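Local coordinates for protein phenylacetaldehyde dehydrogenase (Burkholderia cenocepacia, PDB 4O5H) that probably catalyses the NAD+-dependent oxidation of phenylacetaldehyde to phenylacetate, as a member of the aldehyde dehydrogenase family, at residues F17-D21 and A22-F26; E222-A226 and A227-D231; G349-P352 and A353-I356; A135-C138 and F139-M142. All coordinates share one frame; numbering follows the deposited sequence.

Contact 1 (F17-D21 and A22-F26); sequences FALLD and ATRAF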
loop_
_atom_site.group_PDB
_atom_site.type_symbol
_atom_site.label_atom_id
_atom_site.label_comp_id
_atom_site.label_asym_id
_atom_site.label_seq_id
_atom_site.Cartn_x
_atom_site.Cartn_y
_atom_site.Cartn_z
ATOM N N PHE A 17 -11.307 -38.072 23.330
ATOM C CA PHE A 17 -12.559 -37.457 22.867
ATOM C C PHE A 17 -12.850 -37.919 21.469
ATOM O O PHE A 17 -11.934 -38.061 20.683
ATOM C CB PHE A 17 -12.383 -35.942 22.957
ATOM C CG PHE A 17 -12.447 -35.457 24.374
ATOM C CD1 PHE A 17 -13.672 -35.480 25.056
ATOM C CD2 PHE A 17 -11.294 -35.104 25.060
ATOM C CE1 PHE A 17 -13.764 -35.104 26.392
ATOM C CE2 PHE A 17 -11.376 -34.729 26.389
ATOM C CZ PHE A 17 -12.610 -34.727 27.060
ATOM N N ALA A 18 -14.116 -38.162 21.155
ATOM C CA ALA A 18 -14.464 -38.808 19.897
ATOM C C ALA A 18 -14.222 -37.853 18.743
ATOM O O ALA A 18 -14.322 -36.656 18.891
ATOM C CB ALA A 18 -15.920 -39.247 19.912
ATOM N N LEU A 19 -13.908 -38.403 17.584
ATOM C CA LEU A 19 -13.716 -37.621 16.390
ATOM C C LEU A 19 -14.672 -38.146 15.354
ATOM O O LEU A 19 -14.981 -39.326 15.351
ATOM C CB LEU A 19 -12.303 -37.813 15.865
ATOM C CG LEU A 19 -11.160 -37.250 16.686
ATOM C CD1 LEU A 19 -9.857 -37.591 16.017
ATOM C CD2 LEU A 19 -11.305 -35.752 16.827
ATOM N N LEU A 20 -15.082 -37.276 14.437
ATOM C CA LEU A 20 -15.875 -37.732 13.314
ATOM C C LEU A 20 -15.068 -38.740 12.523
ATOM O O LEU A 20 -13.839 -38.626 12.392
ATOM C CB LEU A 20 -16.296 -36.562 12.409
ATOM C CG LEU A 20 -17.278 -35.550 13.001
ATOM C CD1 LEU A 20 -17.494 -34.443 12.002
ATOM C CD2 LEU A 20 -18.608 -36.187 13.344
ATOM N N ASP A 21 -15.776 -39.679 11.916
ATOM C CA ASP A 21 -15.164 -40.564 10.938
ATOM C C ASP A 21 -14.426 -39.790 9.844
ATOM O O ASP A 21 -13.315 -40.187 9.433
ATOM C CB ASP A 21 -16.214 -41.475 10.297
ATOM C CG ASP A 21 -16.746 -42.532 11.248
ATOM O OD1 ASP A 21 -16.185 -42.740 12.355
ATOM O OD2 ASP A 21 -17.740 -43.201 10.855
ATOM N N ALA A 22 -15.021 -38.702 9.346
ATOM C CA ALA A 22 -14.399 -37.937 8.265
ATOM C C ALA A 22 -13.034 -37.376 8.713
ATOM O O ALA A 22 -12.087 -37.351 7.925
ATOM C CB ALA A 22 -15.310 -36.810 7.774
ATOM N N THR A 23 -12.981 -36.891 9.946
ATOM C CA THR A 23 -11.798 -36.298 10.516
ATOM C C THR A 23 -10.710 -37.357 10.586
ATOM O O THR A 23 -9.571 -37.124 10.169
ATOM C CB THR A 23 -12.073 -35.758 11.937
ATOM O OG1 THR A 23 -13.152 -34.808 11.914
ATOM C CG2 THR A 23 -10.818 -35.088 12.504
ATOM N N ARG A 24 -11.074 -38.540 11.072
ATOM C CA ARG A 24 -10.135 -39.654 11.159
ATOM C C ARG A 24 -9.603 -40.041 9.769
ATOM O O ARG A 24 -8.412 -40.264 9.588
ATOM C CB ARG A 24 -10.760 -40.863 11.892
ATOM C CG ARG A 24 -10.822 -40.660 13.407
ATOM C CD ARG A 24 -11.191 -41.955 14.148
ATOM N NE ARG A 24 -11.740 -41.700 15.479
ATOM C CZ ARG A 24 -11.023 -41.367 16.554
ATOM N NH1 ARG A 24 -9.698 -41.251 16.489
ATOM N NH2 ARG A 24 -11.643 -41.143 17.699
ATOM N N ALA A 25 -10.480 -40.111 8.794
ATOM C CA ALA A 25 -10.075 -40.456 7.426
ATOM C C ALA A 25 -9.122 -39.422 6.855
ATOM O O ALA A 25 -8.171 -39.765 6.166
ATOM C CB ALA A 25 -11.303 -40.596 6.503
ATOM N N PHE A 26 -9.409 -38.146 7.095
ATOM C CA PHE A 26 -8.538 -37.116 6.591
ATOM C C PHE A 26 -7.160 -37.229 7.233
ATOM O O PHE A 26 -6.157 -37.135 6.550
ATOM C CB PHE A 26 -9.131 -35.729 6.862
ATOM C CG PHE A 26 -8.233 -34.598 6.437
ATOM C CD1 PHE A 26 -8.127 -34.222 5.115
ATOM C CD2 PHE A 26 -7.514 -33.911 7.372
ATOM C CE1 PHE A 26 -7.299 -33.182 4.725
ATOM C CE2 PHE A 26 -6.694 -32.852 7.005
ATOM C CZ PHE A 26 -6.600 -32.480 5.678
#

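Contact 2 (E222-A226 and A227-D231); sequences ELIQA and AGFPD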
loop_
_atom_site.group_PDB
_atom_site.type_symbol
_atom_site.label_atom_id
_atom_site.label_comp_id
_atom_site.label_asym_id
_atom_site.label_seq_id
_atom_site.Cartn_x
_atom_site.Cartn_y
_atom_site.Cartn_z
ATOM N N GLU A 222 -9.496 -29.113 -0.939
ATOM C CA GLU A 222 -10.454 -30.132 -1.382
ATOM C C GLU A 222 -11.835 -29.498 -1.629
ATOM O O GLU A 222 -12.485 -29.791 -2.653
ATOM C CB GLU A 222 -10.567 -31.251 -0.365
ATOM C CG GLU A 222 -9.236 -31.993 -0.130
ATOM C CD GLU A 222 -9.374 -33.176 0.803
ATOM O OE1 GLU A 222 -10.488 -33.451 1.273
ATOM O OE2 GLU A 222 -8.355 -33.855 1.073
ATOM N N LEU A 223 -12.280 -28.629 -0.713
ATOM C CA LEU A 223 -13.594 -28.014 -0.844
ATOM C C LEU A 223 -13.616 -27.042 -2.052
ATOM O O LEU A 223 -14.623 -26.912 -2.742
ATOM C CB LEU A 223 -14.000 -27.299 0.478
ATOM C CG LEU A 223 -14.087 -28.209 1.725
ATOM C CD1 LEU A 223 -14.499 -27.404 2.938
ATOM C CD2 LEU A 223 -15.063 -29.351 1.532
ATOM N N ILE A 224 -12.498 -26.365 -2.289
ATOM C CA ILE A 224 -12.365 -25.450 -3.414
ATOM C C ILE A 224 -12.502 -26.221 -4.733
ATOM O O ILE A 224 -13.265 -25.791 -5.631
ATOM C CB ILE A 224 -11.051 -24.670 -3.333
ATOM C CG1 ILE A 224 -11.141 -23.604 -2.240
ATOM C CG2 ILE A 224 -10.682 -24.033 -4.672
ATOM C CD1 ILE A 224 -9.823 -22.941 -1.878
ATOM N N GLN A 225 -11.864 -27.397 -4.824
ATOM C CA GLN A 225 -12.032 -28.225 -6.003
ATOM C C GLN A 225 -13.464 -28.674 -6.096
ATOM O O GLN A 225 -14.056 -28.654 -7.177
ATOM C CB GLN A 225 -11.142 -29.473 -5.987
ATOM C CG GLN A 225 -9.689 -29.178 -6.071
ATOM C CD GLN A 225 -8.897 -30.419 -6.509
ATOM O OE1 GLN A 225 -9.131 -31.544 -6.024
ATOM N NE2 GLN A 225 -7.970 -30.213 -7.433
ATOM N N ALA A 226 -14.042 -29.081 -4.968
ATOM C CA ALA A 226 -15.412 -29.595 -5.004
ATOM C C ALA A 226 -16.408 -28.508 -5.429
ATOM O O ALA A 226 -17.436 -28.803 -6.032
ATOM C CB ALA A 226 -15.773 -30.189 -3.672
ATOM N N ALA A 227 -16.092 -27.247 -5.115
ATOM C CA ALA A 227 -16.952 -26.132 -5.476
ATOM C C ALA A 227 -16.914 -25.803 -6.971
ATOM O O ALA A 227 -17.843 -25.238 -7.486
ATOM C CB ALA A 227 -16.639 -24.890 -4.641
ATOM N N GLY A 228 -15.883 -26.245 -7.666
ATOM C CA GLY A 228 -15.793 -26.147 -9.103
ATOM C C GLY A 228 -14.843 -25.063 -9.603
ATOM O O GLY A 228 -14.851 -24.737 -10.765
ATOM N N PHE A 229 -13.949 -24.554 -8.756
ATOM C CA PHE A 229 -12.988 -23.543 -9.261
ATOM C C PHE A 229 -12.028 -24.135 -10.287
ATOM O O PHE A 229 -11.573 -25.224 -10.111
ATOM C CB PHE A 229 -12.231 -22.908 -8.121
ATOM C CG PHE A 229 -13.092 -21.972 -7.284
ATOM C CD1 PHE A 229 -13.226 -20.644 -7.640
ATOM C CD2 PHE A 229 -13.786 -22.443 -6.167
ATOM C CE1 PHE A 229 -14.021 -19.786 -6.898
ATOM C CE2 PHE A 229 -14.615 -21.604 -5.436
ATOM C CZ PHE A 229 -14.711 -20.270 -5.783
ATOM N N PRO A 230 -11.710 -23.392 -11.354
ATOM C CA PRO A 230 -10.805 -23.942 -12.349
ATOM C C PRO A 230 -9.435 -24.200 -11.741
ATOM O O PRO A 230 -9.012 -23.510 -10.809
ATOM C CB PRO A 230 -10.713 -22.819 -13.381
ATOM C CG PRO A 230 -12.026 -22.129 -13.310
ATOM C CD PRO A 230 -12.401 -22.192 -11.853
ATOM N N ASP A 231 -8.754 -25.184 -12.273
ATOM C CA ASP A 231 -7.426 -25.519 -11.802
ATOM C C ASP A 231 -6.459 -24.329 -11.883
ATOM O O ASP A 231 -6.454 -23.572 -12.867
ATOM C CB ASP A 231 -6.850 -26.681 -12.627
ATOM C CG ASP A 231 -7.598 -27.981 -12.389
ATOM O OD1 ASP A 231 -7.991 -28.301 -11.238
ATOM O OD2 ASP A 231 -7.818 -28.674 -13.369
HETATM O O HOH W 1 -7.854 -27.488 -8.795
#

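Contact 3 (G349-P352 and A353-I356); sequences GMDP and ATQI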
loop_
_atom_site.group_PDB
_atom_site.type_symbol
_atom_site.label_atom_id
_atom_site.label_comp_id
_atom_site.label_asym_id
_atom_site.label_seq_id
_atom_site.Cartn_x
_atom_site.Cartn_y
_atom_site.Cartn_z
ATOM N N GLY A 349 -8.008 -29.104 23.459
ATOM C CA GLY A 349 -9.042 -28.362 22.757
ATOM C C GLY A 349 -10.265 -29.184 22.411
ATOM O O GLY A 349 -11.369 -28.655 22.285
ATOM N N MET A 350 -10.087 -30.483 22.283
ATOM C CA MET A 350 -11.212 -31.331 21.970
ATOM C C MET A 350 -12.154 -31.585 23.154
ATOM O O MET A 350 -13.256 -32.077 22.945
ATOM C CB MET A 350 -10.734 -32.655 21.379
ATOM C CG MET A 350 -10.312 -32.581 19.928
ATOM S SD MET A 350 -11.661 -32.146 18.813
ATOM C CE MET A 350 -12.882 -33.387 19.215
ATOM N N ASP A 351 -11.764 -31.202 24.372
ATOM C CA ASP A 351 -12.634 -31.341 25.547
ATOM C C ASP A 351 -13.545 -30.128 25.612
ATOM O O ASP A 351 -13.062 -29.007 25.640
ATOM C CB ASP A 351 -11.766 -31.418 26.817
ATOM C CG ASP A 351 -12.575 -31.588 28.114
ATOM O OD1 ASP A 351 -13.790 -31.333 28.163
ATOM O OD2 ASP A 351 -11.933 -31.940 29.111
ATOM N N PRO A 352 -14.875 -30.342 25.648
ATOM C CA PRO A 352 -15.783 -29.218 25.623
ATOM C C PRO A 352 -15.651 -28.362 26.874
ATOM O O PRO A 352 -16.050 -27.221 26.846
ATOM C CB PRO A 352 -17.177 -29.855 25.573
ATOM C CG PRO A 352 -17.000 -31.315 25.477
ATOM C CD PRO A 352 -15.551 -31.643 25.446
ATOM N N ALA A 353 -15.076 -28.887 27.942
ATOM C CA ALA A 353 -14.847 -28.077 29.131
ATOM C C ALA A 353 -13.677 -27.098 28.997
ATOM O O ALA A 353 -13.544 -26.199 29.806
ATOM C CB ALA A 353 -14.625 -28.980 30.332
ATOM N N THR A 354 -12.834 -27.262 27.982
ATOM C CA THR A 354 -11.593 -26.513 27.927
ATOM C C THR A 354 -11.877 -25.078 27.570
ATOM O O THR A 354 -12.576 -24.805 26.601
ATOM C CB THR A 354 -10.614 -27.108 26.919
ATOM O OG1 THR A 354 -10.063 -28.313 27.436
ATOM C CG2 THR A 354 -9.480 -26.125 26.622
ATOM N N GLN A 355 -11.320 -24.157 28.334
ATOM C CA GLN A 355 -11.366 -22.749 27.994
ATOM C C GLN A 355 -10.048 -22.202 27.501
ATOM O O GLN A 355 -10.033 -21.239 26.736
ATOM C CB GLN A 355 -11.807 -21.953 29.217
ATOM C CG GLN A 355 -13.156 -22.381 29.724
ATOM C CD GLN A 355 -13.476 -21.762 31.067
ATOM O OE1 GLN A 355 -12.891 -22.111 32.088
ATOM N NE2 GLN A 355 -14.453 -20.884 31.077
ATOM N N ILE A 356 -8.947 -22.783 27.954
ATOM C CA ILE A 356 -7.611 -22.410 27.525
ATOM C C ILE A 356 -6.904 -23.664 27.009
ATOM O O ILE A 356 -6.660 -24.589 27.787
ATOM C CB ILE A 356 -6.836 -21.829 28.720
ATOM C CG1 ILE A 356 -7.334 -20.423 29.033
ATOM C CG2 ILE A 356 -5.349 -21.782 28.484
ATOM C CD1 ILE A 356 -6.792 -19.359 28.101
HETATM O O HOH W 2 -10.406 -29.588 29.855
HETATM O O HOH W 3 -14.645 -25.636 25.038
#

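Contact 4 (A135-C138 and F139-M142); sequences AAQC and FRYM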
loop_
_atom_site.group_PDB
_atom_site.type_symbol
_atom_site.label_atom_id
_atom_site.label_comp_id
_atom_site.label_asym_id
_atom_site.label_seq_id
_atom_site.Cartn_x
_atom_site.Cartn_y
_atom_site.Cartn_z
ATOM N N ALA A 135 -15.202 -18.119 8.531
ATOM C CA ALA A 135 -14.541 -18.451 7.269
ATOM C C ALA A 135 -15.584 -18.588 6.178
ATOM O O ALA A 135 -15.438 -18.021 5.121
ATOM C CB ALA A 135 -13.729 -19.710 7.386
ATOM N N ALA A 136 -16.620 -19.347 6.453
ATOM C CA ALA A 136 -17.724 -19.488 5.519
ATOM C C ALA A 136 -18.372 -18.151 5.198
ATOM O O ALA A 136 -18.637 -17.837 4.030
ATOM C CB ALA A 136 -18.765 -20.478 6.046
ATOM N N GLN A 137 -18.651 -17.357 6.224
ATOM C CA GLN A 137 -19.287 -16.080 5.980
ATOM C C GLN A 137 -18.394 -15.137 5.184
ATOM O O GLN A 137 -18.901 -14.314 4.449
ATOM C CB GLN A 137 -19.740 -15.380 7.285
ATOM C CG GLN A 137 -20.860 -16.096 7.993
ATOM C CD GLN A 137 -22.237 -15.883 7.355
ATOM O OE1 GLN A 137 -22.373 -15.385 6.231
ATOM N NE2 GLN A 137 -23.254 -16.332 8.054
ATOM N N CYS A 138 -17.071 -15.232 5.359
ATOM C CA CYS A 138 -16.167 -14.395 4.596
ATOM C C CYS A 138 -16.302 -14.705 3.109
ATOM O O CYS A 138 -16.447 -13.805 2.308
ATOM C CB CYS A 138 -14.722 -14.606 5.020
ATOM S SG CYS A 138 -13.576 -13.475 4.195
ATOM N N PHE A 139 -16.300 -15.999 2.732
ATOM C CA PHE A 139 -16.549 -16.353 1.344
ATOM C C PHE A 139 -17.920 -15.883 0.848
ATOM O O PHE A 139 -18.040 -15.418 -0.267
ATOM C CB PHE A 139 -16.385 -17.858 1.112
ATOM C CG PHE A 139 -14.932 -18.311 1.045
ATOM C CD1 PHE A 139 -14.164 -17.998 -0.070
ATOM C CD2 PHE A 139 -14.351 -18.981 2.111
ATOM C CE1 PHE A 139 -12.827 -18.370 -0.133
ATOM C CE2 PHE A 139 -13.004 -19.382 2.054
ATOM C CZ PHE A 139 -12.245 -19.061 0.933
ATOM N N ARG A 140 -18.948 -16.006 1.680
ATOM C CA ARG A 140 -20.298 -15.592 1.255
ATOM C C ARG A 140 -20.373 -14.059 1.069
ATOM O O ARG A 140 -20.885 -13.560 0.043
ATOM C CB ARG A 140 -21.370 -16.066 2.264
ATOM C CG ARG A 140 -22.793 -15.687 1.840
ATOM C CD ARG A 140 -23.827 -16.407 2.664
ATOM N NE ARG A 140 -23.760 -17.843 2.498
ATOM C CZ ARG A 140 -23.503 -18.715 3.472
ATOM N NH1 ARG A 140 -23.271 -18.331 4.715
ATOM N NH2 ARG A 140 -23.471 -20.026 3.209
ATOM N N TYR A 141 -19.864 -13.323 2.068
ATOM C CA TYR A 141 -19.870 -11.847 2.017
ATOM C C TYR A 141 -19.134 -11.367 0.755
ATOM O O TYR A 141 -19.665 -10.574 -0.046
ATOM C CB TYR A 141 -19.265 -11.276 3.286
ATOM C CG TYR A 141 -19.045 -9.776 3.264
ATOM C CD1 TYR A 141 -20.049 -8.909 3.594
ATOM C CD2 TYR A 141 -17.840 -9.242 2.813
ATOM C CE1 TYR A 141 -19.858 -7.535 3.536
ATOM C CE2 TYR A 141 -17.644 -7.874 2.723
ATOM C CZ TYR A 141 -18.660 -7.027 3.111
ATOM O OH TYR A 141 -18.467 -5.651 3.013
ATOM N N MET A 142 -17.924 -11.895 0.528
ATOM C CA MET A 142 -17.137 -11.479 -0.632
ATOM C C MET A 142 -17.738 -11.931 -1.964
ATOM O O MET A 142 -17.585 -11.258 -2.967
ATOM C CB MET A 142 -15.683 -11.982 -0.482
ATOM C CG MET A 142 -14.944 -11.414 0.741
ATOM S SD MET A 142 -14.722 -9.633 0.627
ATOM C CE MET A 142 -14.277 -9.288 2.328
#

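Contact 1 (F17-D21 and A22-F26)
Ala25 N donates to Asp21 O at 2.9 Å, and one residue earlier Arg24 N reaches Leu20 O at 3.1 Å with an N-H...O angle of 166°. These two i to i+4 bonds close the first turn of helix 21-28. Leu20 occupies the N-cap position, but its leucine side chain has no polar atom to offer the first amides of the helix. Thr23, inside that turn, sends its hydroxyl elsewhere: OG1 hydrogen-bonds to Glu114 of helix 109-120, whose carboxylate also receives Leu20 N, so one acidic side chain ties both the cap residue and the first turn to the neighbouring helix. With chi1 at -57°, Thr23 OG1 stands beside its own backbone N and passes 3.6 Å from Leu20 CB. The remaining contact is made by Arg24, which runs back along the incoming loop. In the conformer described here, one of two, its chain is extended from CG to NE and crosses Leu19 at about a right angle, with one face of the guanidinium over the leucine: Leu19 CB lies off-centre, 3.7 Å above the plane, and Leu19 CD1 comes within 3.7 Å of Arg24 NH1 on that same face.

Contact 2 (E222-A226 and A227-D231)
The ring of Phe229 turns an edge toward the last turn of helix 215-227: Ile224 O lies close to the ring plane, 3.4 Å from Phe229 CD2. The side chain of Ile224 meets the same corner through its short branch, with Ile224 CG2 3.8 Å from Phe229 CD2. That methyl, anti to the backbone N of Ile224, is on the side where the ring comes back past the helix end. Beyond this pair the apolar surface continues to helix 91-107, with Leu101 touching Ile224 and Leu97 touching Phe229.

The chain makes its turn at Gly228, whose positive phi of 105° ends the helix in a Schellman motif. Ala227 N still makes a helical bond to Leu223 O at 2.8 Å, whereas Gly228 N turns to Gln225 O at 3.1 Å and approaches from well above the carbonyl plane. Phe229 N points back at Ile224 O, a straight but long and weak bond of 3.4 Å.

Farther out, a water links the flat ends of two polar side chains, accepting from Gln225 NE2 at 3.0 Å and donating to Asp231 OD1 at 2.6 Å. The other end of the amide, Gln225 OE1, is held by Trp39 NE1, which fixes which way round the amide sits.

Ile224 O thus takes weak bonds from Ala227 N, Gly228 N and Phe229 N while also lying at the aromatic edge, where the slightly positive ring hydrogens would probably suit a carbonyl oxygen.

Contact 3 (G349-P352 and A353-I356)
Asp351 OD1 accepts the backbone N-H of Ala353 at 2.8 Å, the oxygen being met from above the carboxylate plane. Asp351 CG lies anti to its backbone N (chi1 -179°) and beside the carbonyl carbon, which brings the carboxylate forward to the amide of Ala353. The same oxygen also comes 3.3 Å from Ala353 CB, so the methyl and the amide of Ala353 both lie against it.

A main-chain bond closes the wider bend. Thr354 N donates to Asp351 O at 2.9 Å, a fairly straight bond (165°) whose donor stands above the carbonyl plane. It closes a type I beta turn from Asp351 to Thr354, with Pro352 and Ala353 at its corners. The side-chain bond from the first residue of that turn to the amide of Ala353 is an Asx turn laid over it, so the aspartate braces the bend twice.

Two waters join polar atoms around the turn. One donates to Thr354 OG1 at 2.8 Å and, weakly, to Asp351 OD2; the other donates to Pro352 O and to Thr354 O, at 2.7 Å from the latter. The threonine hydroxyl is also hydrogen-bonded to Pro348 O, just upstream.

The turn belongs to the loop that leads from helix 330-343 to helix 362-378. Gly349 is joined by a backbone hydrogen bond to Val124, at the start of helix 124-145; Pro352 touches Met125 of that helix, and Met350 packs on helix 109-120.

Contact 4 (A135-C138 and F139-M142)
Arg140 leaves the helix with CB 3.7 Å from both Ala136 O and Gln137 O, over the carbonyls of the preceding turn. Its CG lies anti to the backbone N (chi1 -178°), and a bend at chi3 brings the chain back toward Gln137, whose OE1 is 4.0 Å from Arg140 CD. At the tip, Arg140 NH1 gives Gln137 OE1 a weak hydrogen bond of 3.4 Å. The amide comes in at the edge of the guanidinium, with the two planes 84° apart, nearly perpendicular. The same NH1 has a stronger partner in Glu106, and NH2 forms a salt bridge with Asp103, both on helix 91-107; these carboxylates probably do most to position the arginine, and Gln137 adds a neutral acceptor.

Beneath the side chains runs regular alpha-helix. Successive i to i+4 bonds, among them Tyr141 N to Gln137 O at 2.8 Å, run along helix 124-145, whose Ala135, Ala136, Cys138, Phe139 and Met142 are buried.

On another side of the helix Phe139 reaches back, with CG beside its backbone N; CD2 comes 3.3 Å from Ala135 O in an oblique approach. Its side chain packs on Leu101 and Ile105 of helix 91-107 and on Ala192 and Ala196 of helix 187-201. Met142 CG rests 3.2 Å from Cys138 O, while Cys138 SG lies 4.2 Å from that same CG in a loose apolar contact. Tyr141 CB touches Gln137 O, but its hydroxyl goes to Trp145, one turn farther on. Gln137 also packs on Pro159 of the second subunit.

In the fold
Contacts 1 and 3 join directly, their centres about 17 Å apart: Phe17 CZ lies 3.3 Å from Asp351 CG, and Leu19 CD2 is 3.7 Å from Met350 CE, so the N-terminal segment rests on the loop of residues 349-356. At its other end contact 1 meets contact 2, where Phe26 CE1 approaches Glu222 OE2 at 3.9 Å. Contact 4 lies deeper; its nearest atoms are about 5 Å from those of contact 2, and both pack on helix 91-107. The bound sodium ion, held by Val51, Asp119 and Asp212, is about 13 Å from the side chain of Thr23 and about 12 Å from Gly349, so neither contact coordinates it.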